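PDB 3KXW: saframycin Mx1 synthetase B from Legionella pneumophila subsp. pneumophila, which belongs to the ANL superfamily of AMP-binding enzymes and binds 5'-O-[(S)-(dodecanoyloxy)(hydroxy)phosphoryl]adenosine in a pocket of the folded chain. Local coordinates for residues E307-Y310 and Q311-E315; I461-Y464 and G465-Y469; M186-H189 and H190-L193; Q100-L103 and L104-A107. All blocks are in the same frame, centred on the assembly; numbering follows the deposited sequence.

Overall arrangement
All four contacts are local, each between residues a few places apart: along a helix, at its end, or at a strand-to-helix junction. Along the chain they come in the order 4, 3, 1, 2. Contacts 4, 3 and 1 belong to the AMP-binding part of the protein, on helices 101-114, 189-202 and 303-313, the second of these with the end of strand 184-188; contact 2 ends helix 460-466 in the C-terminal part. Contact 1 lies about 38 Å, centre to centre, from both 3 and 4, on the other side of the chain's centre. Contacts 2 and 4 are closest, centres about 17 Å apart. Side chains of contacts 2, 3 and 4 (Tyr469, Val187, Lys106) each lie about 10 Å from the bound ligand.

Contact 1: E307-Y310 and Q311-E315; sequences EHFY and QAFKE
Phe309 and Phe313, one turn apart in the last part of helix 303-313, form the tight, buried side of this local contact. CD2 of Phe313 sits 3.6 Å above the plane of the Phe309 ring, over its centre, while the two ring planes are inclined by 39°, an oblique pairing. Phe318 and Tyr271 meet Phe309 edge-to-face, and Lys283 makes a cation-pi contact with Phe313. The other side of the helix is looser, polar and partly exposed. NE2 of Gln311 gives a hydrogen bond of 2.9 Å to OE2 of Glu307, arriving from above the carboxylate plane. The other end of the same amide, OE1, takes NZ of Lys314 on an in-plane lone pair, also at 2.9 Å, so the amide is held at both ends and bridges two opposite charges. A first torsion of 70° sends the extended chain of Lys314 past the Tyr310 ring; its CB makes an off-centre CH-pi contact, 4.0 Å from the ring centroid. A water lies 2.8 Å from OH of Tyr310 and bonds weakly to Lys314 NZ. This two-sided helix is the connecting element of the beta-alpha-beta unit formed by strand 293-296, helix 303-313 and strand 323-328.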
ATOM      1  N   GLU A 307      11.914 -16.428   5.086  1.00 16.42           N
ATOM      2  CA  GLU A 307      12.429 -17.637   5.712  1.00 16.75           C
ATOM      3  C   GLU A 307      12.085 -17.604   7.196  1.00 16.57           C
ATOM      4  O   GLU A 307      11.654 -18.613   7.728  1.00 18.59           O
ATOM      5  CB  GLU A 307      13.930 -17.805   5.454  1.00 19.87           C
ATOM      6  CG  GLU A 307      14.626 -18.937   6.224  1.00 20.96           C
ATOM      7  CD  GLU A 307      14.146 -20.346   5.884  1.00 21.75           C
ATOM      8  OE1 GLU A 307      13.434 -20.557   4.886  1.00 21.56           O
ATOM      9  OE2 GLU A 307      14.504 -21.275   6.638  1.00 24.48           O
ATOM     10  N   HIS A 308      12.257 -16.444   7.844  1.00 15.06           N
ATOM     11  CA  HIS A 308      11.868 -16.264   9.246  1.00 15.71           C
ATOM     12  C   HIS A 308      10.404 -16.573   9.453  1.00 17.61           C
ATOM     13  O   HIS A 308      10.040 -17.233  10.413  1.00 16.28           O
ATOM     14  CB  HIS A 308      12.093 -14.833   9.729  1.00 16.78           C
ATOM     15  CG  HIS A 308      13.517 -14.493  10.026  1.00 19.08           C
ATOM     16  ND1 HIS A 308      13.889 -13.276  10.549  1.00 20.55           N
ATOM     17  CD2 HIS A 308      14.659 -15.203   9.869  1.00 20.33           C
ATOM     18  CE1 HIS A 308      15.202 -13.247  10.705  1.00 22.47           C
ATOM     19  NE2 HIS A 308      15.694 -14.402  10.295  1.00 22.34           N
ATOM     20  N   PHE A 309       9.562 -16.073   8.554  1.00 15.20           N
ATOM     21  CA  PHE A 309       8.129 -16.278   8.680  1.00 15.31           C
ATOM     22  C   PHE A 309       7.773 -17.750   8.480  1.00 16.10           C
ATOM     23  O   PHE A 309       6.933 -18.306   9.190  1.00 15.70           O
ATOM     24  CB  PHE A 309       7.371 -15.423   7.656  1.00 13.37           C
ATOM     25  CG  PHE A 309       5.890 -15.439   7.863  1.00 11.95           C
ATOM     26  CD1 PHE A 309       5.298 -14.535   8.726  1.00 12.66           C
ATOM     27  CD2 PHE A 309       5.099 -16.372   7.217  1.00 12.93           C
ATOM     28  CE1 PHE A 309       3.910 -14.533   8.943  1.00 11.96           C
ATOM     29  CE2 PHE A 309       3.716 -16.397   7.434  1.00 14.50           C
ATOM     30  CZ  PHE A 309       3.124 -15.466   8.284  1.00 13.25           C
ATOM     31  N   TYR A 310       8.435 -18.372   7.516  1.00 15.82           N
ATOM     32  CA  TYR A 310       8.163 -19.771   7.225  1.00 18.27           C
ATOM     33  C   TYR A 310       8.517 -20.637   8.426  1.00 18.53           C
ATOM     34  O   TYR A 310       7.719 -21.471   8.839  1.00 18.83           O
ATOM     35  CB  TYR A 310       8.936 -20.241   5.994  1.00 19.58           C
ATOM     36  CG  TYR A 310       8.953 -21.747   5.890  1.00 19.09           C
ATOM     37  CD1 TYR A 310       7.776 -22.460   5.674  1.00 19.63           C
ATOM     38  CD2 TYR A 310      10.128 -22.455   6.032  1.00 20.92           C
ATOM     39  CE1 TYR A 310       7.779 -23.854   5.585  1.00 22.51           C
ATOM     40  CE2 TYR A 310      10.138 -23.842   5.950  1.00 22.40           C
ATOM     41  CZ  TYR A 310       8.976 -24.529   5.717  1.00 23.38           C
ATOM     42  OH  TYR A 310       9.017 -25.908   5.650  1.00 26.44           O
ATOM     43  N   GLN A 311       9.698 -20.413   9.003  1.00 17.62           N
ATOM     44  CA  GLN A 311      10.121 -21.179  10.177  1.00 21.51           C
ATOM     45  C   GLN A 311       9.183 -20.945  11.375  1.00 19.54           C
ATOM     46  O   GLN A 311       8.892 -21.862  12.146  1.00 19.32           O
ATOM     47  CB  GLN A 311      11.578 -20.863  10.556  1.00 20.65           C
ATOM     48  CG  GLN A 311      12.640 -21.313   9.537  1.00 21.91           C
ATOM     49  CD  GLN A 311      12.625 -22.812   9.319  1.00 23.65           C
ATOM     50  OE1 GLN A 311      12.207 -23.568  10.197  1.00 24.64           O
ATOM     51  NE2 GLN A 311      13.049 -23.245   8.145  1.00 19.94           N
ATOM     52  N   ALA A 312       8.706 -19.714  11.527  1.00 16.84           N
ATOM     53  CA  ALA A 312       7.813 -19.369  12.631  1.00 19.44           C
ATOM     54  C   ALA A 312       6.410 -19.991  12.528  1.00 19.97           C
ATOM     55  O   ALA A 312       5.749 -20.204  13.553  1.00 19.33           O
ATOM     56  CB  ALA A 312       7.716 -17.829  12.788  1.00 17.46           C
ATOM     57  N   PHE A 313       5.947 -20.281  11.310  1.00 17.78           N
ATOM     58  CA  PHE A 313       4.557 -20.729  11.157  1.00 17.78           C
ATOM     59  C   PHE A 313       4.337 -22.088  10.481  1.00 18.03           C
ATOM     60  O   PHE A 313       3.206 -22.543  10.356  1.00 17.96           O
ATOM     61  CB  PHE A 313       3.698 -19.607  10.546  1.00 16.32           C
ATOM     62  CG  PHE A 313       3.639 -18.398  11.432  1.00 16.36           C
ATOM     63  CD1 PHE A 313       2.812 -18.394  12.543  1.00 15.24           C
ATOM     64  CD2 PHE A 313       4.468 -17.310  11.215  1.00 15.38           C
ATOM     65  CE1 PHE A 313       2.759 -17.317  13.386  1.00 17.24           C
ATOM     66  CE2 PHE A 313       4.437 -16.213  12.089  1.00 15.25           C
ATOM     67  CZ  PHE A 313       3.590 -16.223  13.166  1.00 17.42           C
ATOM     68  N   LYS A 314       5.426 -22.717  10.066  1.00 18.10           N
ATOM     69  CA  LYS A 314       5.364 -24.000   9.368  1.00 19.05           C
ATOM     70  C   LYS A 314       4.673 -25.071  10.186  1.00 22.42           C
ATOM     71  O   LYS A 314       4.000 -25.931   9.635  1.00 22.54           O
ATOM     72  CB  LYS A 314       6.770 -24.464   8.944  1.00 21.60           C
ATOM     73  CG  LYS A 314       7.684 -24.901  10.068  1.00 22.17           C
ATOM     74  CD  LYS A 314       9.043 -25.368   9.508  1.00 22.45           C
ATOM     75  CE  LYS A 314       9.941 -25.966  10.600  1.00 24.68           C
ATOM     76  NZ  LYS A 314      11.309 -26.310  10.076  1.00 26.70           N
ATOM     77  N   GLU A 315       4.825 -25.019  11.504  1.00 22.70           N
ATOM     78  CA  GLU A 315       4.155 -26.002  12.341  1.00 26.94           C
ATOM     79  C   GLU A 315       2.634 -25.793  12.370  1.00 24.33           C
ATOM     80  O   GLU A 315       1.881 -26.666  12.825  1.00 23.65           O
ATOM     81  CB  GLU A 315       4.768 -26.036  13.743  1.00 28.04           C
ATOM     82  CG  GLU A 315       6.267 -26.394  13.729  1.00 29.67           C
ATOM     83  CD  GLU A 315       6.585 -27.699  12.990  1.00 33.16           C
ATOM     84  OE1 GLU A 315       5.731 -28.618  12.959  1.00 44.24           O
ATOM     85  OE2 GLU A 315       7.704 -27.830  12.441  1.00 37.61           O
TER
HETATM   86  O   HOH W   1      11.165 -27.210   6.808  1.00 33.53           O

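Contact 2: I461-Y464 and G465-Y469; sequences IIIY and GKNHY
Tyr464 and Tyr469 are joined through the backbone where helix 460-466 ends in a Schellman motif: Tyr469 N bonds to Tyr464 O at 3.1 Å, and His468 N to Gly465 O at 3.0 Å, with His468 at a positive phi of 62°. The same two tyrosines meet through their rings in an edge-to-face (T-shaped) pair. The edge of Tyr469 is turned to the face of Tyr464, with CD2 of Tyr469 3.4 Å above that plane and offset toward the rim. The planes stand at 71° and the centroids are 4.9 Å apart. CB of Asn467 lies over the centre of one face of Tyr469, so this ring uses both an edge and a face within the turn. On the outer side of the helix, Lys466 takes a first torsion of +73°, which tucks CG over the backbone to 3.3 Å from Ile463 O. Ile463 and Asn467 run side by side in the same direction. His468 is also the N-cap position of helix 469-479, so the residue that breaks the first helix's backbone geometry also precedes the next helix. Both tyrosines rest on Leu535, in the loop between helix 515-533 and strand 539-544. Asn467 O is hydrogen-bonded to Thr179 OG1, in the loop joining strands 169-174 and 184-188, and the Tyr469 side chain touches the same threonine.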
ATOM      1  N   ILE A 461      17.650   8.330   0.674  1.00 22.89           N
ATOM      2  CA  ILE A 461      17.912   9.339   1.696  1.00 22.79           C
ATOM      3  C   ILE A 461      17.521  10.730   1.184  1.00 21.23           C
ATOM      4  O   ILE A 461      16.947  11.538   1.916  1.00 16.50           O
ATOM      5  CB  ILE A 461      19.385   9.276   2.148  1.00 23.59           C
ATOM      6  CG1 ILE A 461      19.550   8.048   3.056  1.00 24.92           C
ATOM      7  CG2 ILE A 461      19.797  10.535   2.880  1.00 24.00           C
ATOM      8  CD1 ILE A 461      20.960   7.569   3.207  1.00 28.15           C
ATOM      9  N   ILE A 462      17.816  10.984  -0.084  1.00 21.25           N
ATOM     10  CA  ILE A 462      17.457  12.254  -0.707  1.00 22.33           C
ATOM     11  C   ILE A 462      15.944  12.390  -0.786  1.00 20.99           C
ATOM     12  O   ILE A 462      15.387  13.451  -0.519  1.00 22.51           O
ATOM     13  CB  ILE A 462      18.070  12.374  -2.124  1.00 24.59           C
ATOM     14  CG1 ILE A 462      19.600  12.295  -2.042  1.00 26.47           C
ATOM     15  CG2 ILE A 462      17.595  13.663  -2.825  1.00 22.90           C
ATOM     16  CD1 ILE A 462      20.199  13.310  -1.104  1.00 25.11           C
ATOM     17  N   ILE A 463      15.272  11.309  -1.157  1.00 20.37           N
ATOM     18  CA  ILE A 463      13.813  11.312  -1.227  1.00 21.43           C
ATOM     19  C   ILE A 463      13.148  11.576   0.120  1.00 20.51           C
ATOM     20  O   ILE A 463      12.224  12.387   0.211  1.00 19.39           O
ATOM     21  CB  ILE A 463      13.268  10.000  -1.806  1.00 24.29           C
ATOM     22  CG1 ILE A 463      13.681   9.875  -3.270  1.00 24.95           C
ATOM     23  CG2 ILE A 463      11.747   9.923  -1.652  1.00 26.41           C
ATOM     24  CD1 ILE A 463      13.935  11.226  -3.960  1.00 28.10           C
ATOM     25  N   TYR A 464      13.602  10.880   1.161  1.00 21.55           N
ATOM     26  CA  TYR A 464      13.096  11.120   2.505  1.00 20.08           C
ATOM     27  C   TYR A 464      13.288  12.579   2.887  1.00 20.85           C
ATOM     28  O   TYR A 464      12.406  13.174   3.506  1.00 21.51           O
ATOM     29  CB  TYR A 464      13.742  10.180   3.546  1.00 21.89           C
ATOM     30  CG  TYR A 464      12.998   8.862   3.655  1.00 25.32           C
ATOM     31  CD1 TYR A 464      12.905   8.022   2.570  1.00 28.70           C
ATOM     32  CD2 TYR A 464      12.370   8.470   4.841  1.00 29.13           C
ATOM     33  CE1 TYR A 464      12.208   6.811   2.641  1.00 31.45           C
ATOM     34  CE2 TYR A 464      11.671   7.254   4.925  1.00 27.25           C
ATOM     35  CZ  TYR A 464      11.601   6.431   3.813  1.00 29.91           C
ATOM     36  OH  TYR A 464      10.917   5.217   3.845  1.00 35.42           O
ATOM     37  N   GLY A 465      14.416  13.156   2.487  1.00 18.75           N
ATOM     38  CA  GLY A 465      14.748  14.533   2.841  1.00 19.50           C
ATOM     39  C   GLY A 465      13.827  15.539   2.178  1.00 22.07           C
ATOM     40  O   GLY A 465      13.279  16.420   2.834  1.00 19.37           O
ATOM     41  N   LYS A 466      13.628  15.389   0.869  1.00 20.48           N
ATOM     42  CA  LYS A 466      12.824  16.348   0.123  1.00 19.57           C
ATOM     43  C   LYS A 466      11.351  16.240   0.491  1.00 22.97           C
ATOM     44  O   LYS A 466      10.604  17.208   0.358  1.00 22.07           O
ATOM     45  CB  LYS A 466      13.020  16.179  -1.381  1.00 21.48           C
ATOM     46  CG  LYS A 466      12.352  14.954  -1.920  1.00 23.15           C
ATOM     47  CD  LYS A 466      11.694  15.259  -3.237  1.00 27.66           C
ATOM     48  CE  LYS A 466      12.719  15.575  -4.279  1.00 29.62           C
ATOM     49  NZ  LYS A 466      12.191  15.339  -5.677  1.00 31.27           N
ATOM     50  N   ASN A 467      10.939  15.063   0.961  1.00 21.84           N
ATOM     51  CA  ASN A 467       9.580  14.880   1.486  1.00 23.26           C
ATOM     52  C   ASN A 467       9.379  15.293   2.952  1.00 21.36           C
ATOM     53  O   ASN A 467       8.271  15.205   3.460  1.00 21.69           O
ATOM     54  CB  ASN A 467       9.113  13.441   1.280  1.00 21.72           C
ATOM     55  CG  ASN A 467       8.810  13.139  -0.174  1.00 25.49           C
ATOM     56  OD1 ASN A 467       9.161  12.085  -0.690  1.00 31.21           O
ATOM     57  ND2 ASN A 467       8.160  14.066  -0.835  1.00 26.42           N
ATOM     58  N   HIS A 468      10.441  15.764   3.602  1.00 19.30           N
ATOM     59  CA  HIS A 468      10.406  16.223   4.997  1.00 22.71           C
ATOM     60  C   HIS A 468      10.014  15.119   5.995  1.00 20.20           C
ATOM     61  O   HIS A 468       9.499  15.414   7.068  1.00 18.73           O
ATOM     62  CB  HIS A 468       9.481  17.445   5.195  1.00 25.34           C
ATOM     63  CG  HIS A 468       9.633  18.506   4.149  1.00 29.43           C
ATOM     64  ND1 HIS A 468      10.851  19.068   3.824  1.00 31.54           N
ATOM     65  CD2 HIS A 468       8.716  19.121   3.361  1.00 33.34           C
ATOM     66  CE1 HIS A 468      10.682  19.962   2.865  1.00 29.82           C
ATOM     67  NE2 HIS A 468       9.395  20.016   2.566  1.00 32.47           N
ATOM     68  N   TYR A 469      10.275  13.861   5.649  1.00 18.86           N
ATOM     69  CA  TYR A 469       9.920  12.761   6.539  1.00 18.98           C
ATOM     70  C   TYR A 469      10.604  12.801   7.910  1.00 19.49           C
ATOM     71  O   TYR A 469       9.962  12.532   8.920  1.00 20.70           O
ATOM     72  CB  TYR A 469      10.213  11.420   5.902  1.00 19.89           C
ATOM     73  CG  TYR A 469       9.288  11.046   4.775  1.00 19.96           C
ATOM     74  CD1 TYR A 469       7.958  11.423   4.790  1.00 20.48           C
ATOM     75  CD2 TYR A 469       9.743  10.274   3.714  1.00 23.06           C
ATOM     76  CE1 TYR A 469       7.099  11.058   3.758  1.00 23.37           C
ATOM     77  CE2 TYR A 469       8.904   9.910   2.692  1.00 22.48           C
ATOM     78  CZ  TYR A 469       7.586  10.305   2.717  1.00 25.10           C
ATOM     79  OH  TYR A 469       6.758   9.935   1.684  1.00 32.11           O
TER

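Contact 3: M186-H189 and H190-L193; sequences MVSH and HNLL
Ser188 caps the helix that carries Asn191: its OG accepts the N-H of Asn191 at 2.9 Å, with a fairly straight N-H...O angle of 159°. A chi1 of 71° folds the hydroxyl in over the serine's own backbone, turned to the first turn of the helix. Ser188 O takes Leu192 N at 3.0 Å, so the side chain and backbone of one residue satisfy two successive amides. Asn191 has CG beside its own backbone N (chi1 -75°), which brings CG back to 3.1 Å from Ser188 OG. This is an N-cap at a strand-to-helix junction: strand 184-188, paired antiparallel with strand 169-174 beyond the Ser/Thr/Gly-rich loop characteristic of AMP-binding enzymes, turns directly into helix 189-202. Val187 sends its CG1 branch across to Asn191 CB at 3.8 Å, and the same methyl reaches Leu192 CB at 4.2 Å. Leu193 lays CG 3.6 Å from His189 O, the carbonyl that accepts its N-H. The His189 side chain points away from the turn and touches Ser12, Ile164 and Ala170. Leu192 and Leu193 extend to helix 220-233, touching Leu228 and Tyr232 respectively.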
HETATM    1  N   MSE A 186      -4.438   8.955 -12.627  1.00 14.09           N
HETATM    2  CA  MSE A 186      -5.751   8.894 -13.254  1.00 13.19           C
HETATM    3  C   MSE A 186      -5.997   7.497 -13.812  1.00 14.69           C
HETATM    4  O   MSE A 186      -5.490   7.161 -14.873  1.00 14.71           O
HETATM    5  CB  MSE A 186      -5.805   9.930 -14.380  1.00 15.14           C
HETATM    6  CG  MSE A 186      -5.412  11.314 -13.870  1.00 13.65           C
HETATM    7 SE   MSE A 186      -4.939  12.553 -15.343  1.00 32.74          SE
HETATM    8  CE  MSE A 186      -6.588  12.574 -16.314  1.00 20.80           C
ATOM      9  N   VAL A 187      -6.763   6.692 -13.078  1.00 11.82           N
ATOM     10  CA  VAL A 187      -7.047   5.314 -13.507  1.00 12.56           C
ATOM     11  C   VAL A 187      -8.364   5.263 -14.261  1.00 13.17           C
ATOM     12  O   VAL A 187      -9.421   5.572 -13.705  1.00 11.39           O
ATOM     13  CB  VAL A 187      -7.104   4.365 -12.291  1.00 11.95           C
ATOM     14  CG1 VAL A 187      -7.300   2.903 -12.736  1.00 10.88           C
ATOM     15  CG2 VAL A 187      -5.826   4.513 -11.505  1.00 13.51           C
ATOM     16  N   SER A 188      -8.302   4.908 -15.543  1.00 12.72           N
ATOM     17  CA  SER A 188      -9.519   4.866 -16.358  1.00 14.35           C
ATOM     18  C   SER A 188     -10.307   3.595 -16.070  1.00 16.13           C
ATOM     19  O   SER A 188      -9.796   2.676 -15.446  1.00 13.32           O
ATOM     20  CB  SER A 188      -9.175   4.943 -17.860  1.00 14.78           C
ATOM     21  OG  SER A 188      -8.579   3.735 -18.295  1.00 14.23           O
ATOM     22  N   HIS A 189     -11.562   3.556 -16.516  1.00 13.87           N
ATOM     23  CA  HIS A 189     -12.353   2.350 -16.388  1.00 16.54           C
ATOM     24  C   HIS A 189     -11.707   1.160 -17.100  1.00 14.35           C
ATOM     25  O   HIS A 189     -11.766   0.030 -16.606  1.00 14.24           O
ATOM     26  CB  HIS A 189     -13.786   2.598 -16.883  1.00 16.45           C
ATOM     27  CG  HIS A 189     -14.632   3.321 -15.885  1.00 14.93           C
ATOM     28  ND1 HIS A 189     -15.184   2.684 -14.797  1.00 15.70           N
ATOM     29  CD2 HIS A 189     -15.002   4.623 -15.792  1.00 17.75           C
ATOM     30  CE1 HIS A 189     -15.856   3.561 -14.069  1.00 17.04           C
ATOM     31  NE2 HIS A 189     -15.767   4.743 -14.651  1.00 17.33           N
ATOM     32  N   HIS A 190     -11.098   1.418 -18.254  1.00 15.51           N
ATOM     33  CA  HIS A 190     -10.401   0.385 -19.031  1.00 18.22           C
ATOM     34  C   HIS A 190      -9.116  -0.058 -18.299  1.00 16.54           C
ATOM     35  O   HIS A 190      -8.803  -1.251 -18.253  1.00 14.88           O
ATOM     36  CB  HIS A 190     -10.114   0.908 -20.459  1.00 18.66           C
ATOM     37  CG  HIS A 190      -9.585  -0.120 -21.419  1.00 23.79           C
ATOM     38  ND1 HIS A 190     -10.333  -1.189 -21.862  1.00 32.15           N
ATOM     39  CD2 HIS A 190      -8.409  -0.189 -22.087  1.00 22.72           C
ATOM     40  CE1 HIS A 190      -9.621  -1.906 -22.716  1.00 27.23           C
ATOM     41  NE2 HIS A 190      -8.449  -1.323 -22.867  1.00 25.47           N
ATOM     42  N   ASN A 191      -8.389   0.891 -17.715  1.00 13.67           N
ATOM     43  CA  ASN A 191      -7.180   0.546 -16.951  1.00 14.25           C
ATOM     44  C   ASN A 191      -7.528  -0.429 -15.843  1.00 12.76           C
ATOM     45  O   ASN A 191      -6.845  -1.414 -15.626  1.00 12.82           O
ATOM     46  CB  ASN A 191      -6.592   1.781 -16.244  1.00 13.19           C
ATOM     47  CG  ASN A 191      -5.866   2.732 -17.183  1.00 15.79           C
ATOM     48  OD1 ASN A 191      -5.296   2.331 -18.217  1.00 16.48           O
ATOM     49  ND2 ASN A 191      -5.839   3.999 -16.795  1.00 12.42           N
ATOM     50  N   LEU A 192      -8.578  -0.084 -15.109  1.00 13.81           N
ATOM     51  CA  LEU A 192      -9.013  -0.833 -13.946  1.00 13.45           C
ATOM     52  C   LEU A 192      -9.417  -2.254 -14.324  1.00 14.13           C
ATOM     53  O   LEU A 192      -8.906  -3.221 -13.756  1.00 12.27           O
ATOM     54  CB  LEU A 192     -10.171  -0.107 -13.274  1.00 13.08           C
ATOM     55  CG  LEU A 192     -10.792  -0.836 -12.075  1.00 14.57           C
ATOM     56  CD1 LEU A 192      -9.773  -1.058 -10.953  1.00 13.64           C
ATOM     57  CD2 LEU A 192     -11.992  -0.061 -11.568  1.00 13.90           C
ATOM     58  N   LEU A 193     -10.330  -2.392 -15.280  1.00 14.16           N
ATOM     59  CA  LEU A 193     -10.732  -3.740 -15.696  1.00 14.50           C
ATOM     60  C   LEU A 193      -9.547  -4.528 -16.240  1.00 14.72           C
ATOM     61  O   LEU A 193      -9.438  -5.721 -16.018  1.00 15.55           O
ATOM     62  CB  LEU A 193     -11.861  -3.695 -16.727  1.00 17.23           C
ATOM     63  CG  LEU A 193     -13.247  -3.197 -16.269  1.00 15.72           C
ATOM     64  CD1 LEU A 193     -14.202  -3.212 -17.497  1.00 17.90           C
ATOM     65  CD2 LEU A 193     -13.794  -4.055 -15.131  1.00 14.87           C
TER

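Contact 4: Q100-L103 and L104-A107; sequences QEKL and LDKA
Lys102 NZ meets the flat carboxylate of Asp105 on the anti lone pair of OD2, away from OD1, in a salt bridge of 2.7 Å. Arg109 NE makes a second salt bridge with OD2, so two cationic groups share this oxygen, and OD1 is bonded to a residue just beyond the segment. The surrounding positive charge would be expected to hold Asp105 ionised. Lys102 reaches the acid by folding over: with CG opposite the backbone N (chi1 -168°), the chain bends at chi2 and again at chi4, curling the ammonium group down to a residue only three places ahead and bringing CE within 3.4 Å of OD2. All this takes place in the first turns of helix 101-114, the helical link of a beta-alpha-beta crossover between parallel strands 91-95 and 118-121, which flank strand 67-71 in the sheet. Gln100 is its N-cap residue. Its carbonyl O accepts Leu104 N at 2.9 Å, and the same N-H makes a weak second bond to Glu101 O. Asp105 N then bonds to Glu101 O at 3.0 Å and Lys106 N to Lys102 O at 2.9 Å, the regular helical pattern. Lys106 lays CB 3.5 Å from Lys102 O before its chain leaves the turn, and NZ bonds to Gln534 OE1. The buried Leu103 also packs on Gln534 and on Tyr96. Toward the C-terminal part of the chain, Glu101 touches Phe475 and Lys102 touches Asp472 of helix 469-479, while Gln100 rests on Asn532 of helix 515-533.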
ATOM      1  N   GLN A 100      -4.416  13.902  12.039  1.00 30.03           N
ATOM      2  CA  GLN A 100      -3.288  14.628  12.613  1.00 29.21           C
ATOM      3  C   GLN A 100      -2.711  15.612  11.608  1.00 29.21           C
ATOM      4  O   GLN A 100      -3.157  15.705  10.456  1.00 25.43           O
ATOM      5  CB  GLN A 100      -2.198  13.668  13.135  1.00 27.57           C
ATOM      6  CG  GLN A 100      -2.643  12.667  14.229  1.00 29.52           C
ATOM      7  CD  GLN A 100      -2.906  13.317  15.579  1.00 29.73           C
ATOM      8  OE1 GLN A 100      -2.442  14.420  15.851  1.00 32.81           O
ATOM      9  NE2 GLN A 100      -3.661  12.632  16.431  1.00 32.92           N
ATOM     10  N   GLU A 101      -1.711  16.363  12.055  1.00 27.90           N
ATOM     11  CA  GLU A 101      -1.259  17.518  11.294  1.00 28.74           C
ATOM     12  C   GLU A 101      -0.895  17.203   9.845  1.00 27.33           C
ATOM     13  O   GLU A 101      -1.400  17.846   8.908  1.00 25.29           O
ATOM     14  CB  GLU A 101      -0.077  18.184  12.014  1.00 30.77           C
ATOM     15  CG  GLU A 101      -0.512  19.159  13.102  1.00 34.16           C
ATOM     16  CD  GLU A 101      -0.810  18.490  14.440  1.00 36.65           C
ATOM     17  OE1 GLU A 101      -0.809  17.221  14.513  1.00 31.87           O
ATOM     18  OE2 GLU A 101      -1.054  19.254  15.419  1.00 36.40           O
ATOM     19  N   LYS A 102      -0.013  16.223   9.669  1.00 25.54           N
ATOM     20  CA  LYS A 102       0.489  15.883   8.340  1.00 27.63           C
ATOM     21  C   LYS A 102      -0.613  15.268   7.474  1.00 27.04           C
ATOM     22  O   LYS A 102      -0.706  15.563   6.280  1.00 28.59           O
ATOM     23  CB  LYS A 102       1.713  14.954   8.424  1.00 27.62           C
ATOM     24  CG  LYS A 102       2.467  14.778   7.100  1.00 28.35           C
ATOM     25  CD  LYS A 102       2.940  16.124   6.552  1.00 29.81           C
ATOM     26  CE  LYS A 102       3.075  16.095   5.027  1.00 32.16           C
ATOM     27  NZ  LYS A 102       1.728  16.086   4.341  1.00 31.39           N
ATOM     28  N   LEU A 103      -1.448  14.414   8.059  1.00 25.89           N
ATOM     29  CA  LEU A 103      -2.576  13.859   7.296  1.00 28.88           C
ATOM     30  C   LEU A 103      -3.521  14.961   6.811  1.00 26.01           C
ATOM     31  O   LEU A 103      -4.195  14.812   5.787  1.00 26.19           O
ATOM     32  CB  LEU A 103      -3.372  12.839   8.121  1.00 25.29           C
ATOM     33  CG  LEU A 103      -2.706  11.489   8.392  1.00 25.79           C
ATOM     34  CD1 LEU A 103      -3.381  10.832   9.599  1.00 27.68           C
ATOM     35  CD2 LEU A 103      -2.731  10.559   7.185  1.00 28.02           C
ATOM     36  N   LEU A 104      -3.588  16.053   7.567  1.00 26.50           N
ATOM     37  CA  LEU A 104      -4.483  17.161   7.218  1.00 26.43           C
ATOM     38  C   LEU A 104      -3.879  18.040   6.130  1.00 25.78           C
ATOM     39  O   LEU A 104      -4.571  18.490   5.208  1.00 23.07           O
ATOM     40  CB  LEU A 104      -4.818  17.992   8.453  1.00 27.93           C
ATOM     41  CG  LEU A 104      -5.627  19.269   8.177  1.00 24.67           C
ATOM     42  CD1 LEU A 104      -6.978  18.946   7.566  1.00 29.01           C
ATOM     43  CD2 LEU A 104      -5.792  20.038   9.486  1.00 28.76           C
ATOM     44  N   ASP A 105      -2.577  18.265   6.235  1.00 26.35           N
ATOM     45  CA  ASP A 105      -1.830  18.929   5.183  1.00 25.92           C
ATOM     46  C   ASP A 105      -1.969  18.162   3.856  1.00 23.99           C
ATOM     47  O   ASP A 105      -2.186  18.758   2.803  1.00 23.78           O
ATOM     48  CB  ASP A 105      -0.354  19.010   5.588  1.00 28.24           C
ATOM     49  CG  ASP A 105       0.521  19.499   4.470  1.00 28.91           C
ATOM     50  OD1 ASP A 105       0.488  20.714   4.197  1.00 27.89           O
ATOM     51  OD2 ASP A 105       1.234  18.666   3.859  1.00 30.97           O
ATOM     52  N   LYS A 106      -1.824  16.841   3.910  1.00 23.71           N
ATOM     53  CA  LYS A 106      -1.953  16.021   2.710  1.00 23.77           C
ATOM     54  C   LYS A 106      -3.359  16.160   2.118  1.00 22.83           C
ATOM     55  O   LYS A 106      -3.526  16.328   0.910  1.00 21.41           O
ATOM     56  CB  LYS A 106      -1.615  14.550   3.015  1.00 26.52           C
ATOM     57  CG  LYS A 106      -2.008  13.576   1.904  1.00 27.49           C
ATOM     58  CD  LYS A 106      -1.070  12.389   1.800  1.00 32.65           C
ATOM     59  CE  LYS A 106      -1.286  11.383   2.907  1.00 30.21           C
ATOM     60  NZ  LYS A 106      -0.599  10.113   2.537  1.00 35.62           N
ATOM     61  N   ALA A 107      -4.372  16.099   2.977  1.00 22.30           N
ATOM     62  CA  ALA A 107      -5.750  16.272   2.517  1.00 21.63           C
ATOM     63  C   ALA A 107      -5.944  17.626   1.837  1.00 20.21           C
ATOM     64  O   ALA A 107      -6.558  17.711   0.784  1.00 17.46           O
ATOM     65  CB  ALA A 107      -6.746  16.092   3.685  1.00 22.07           C
TER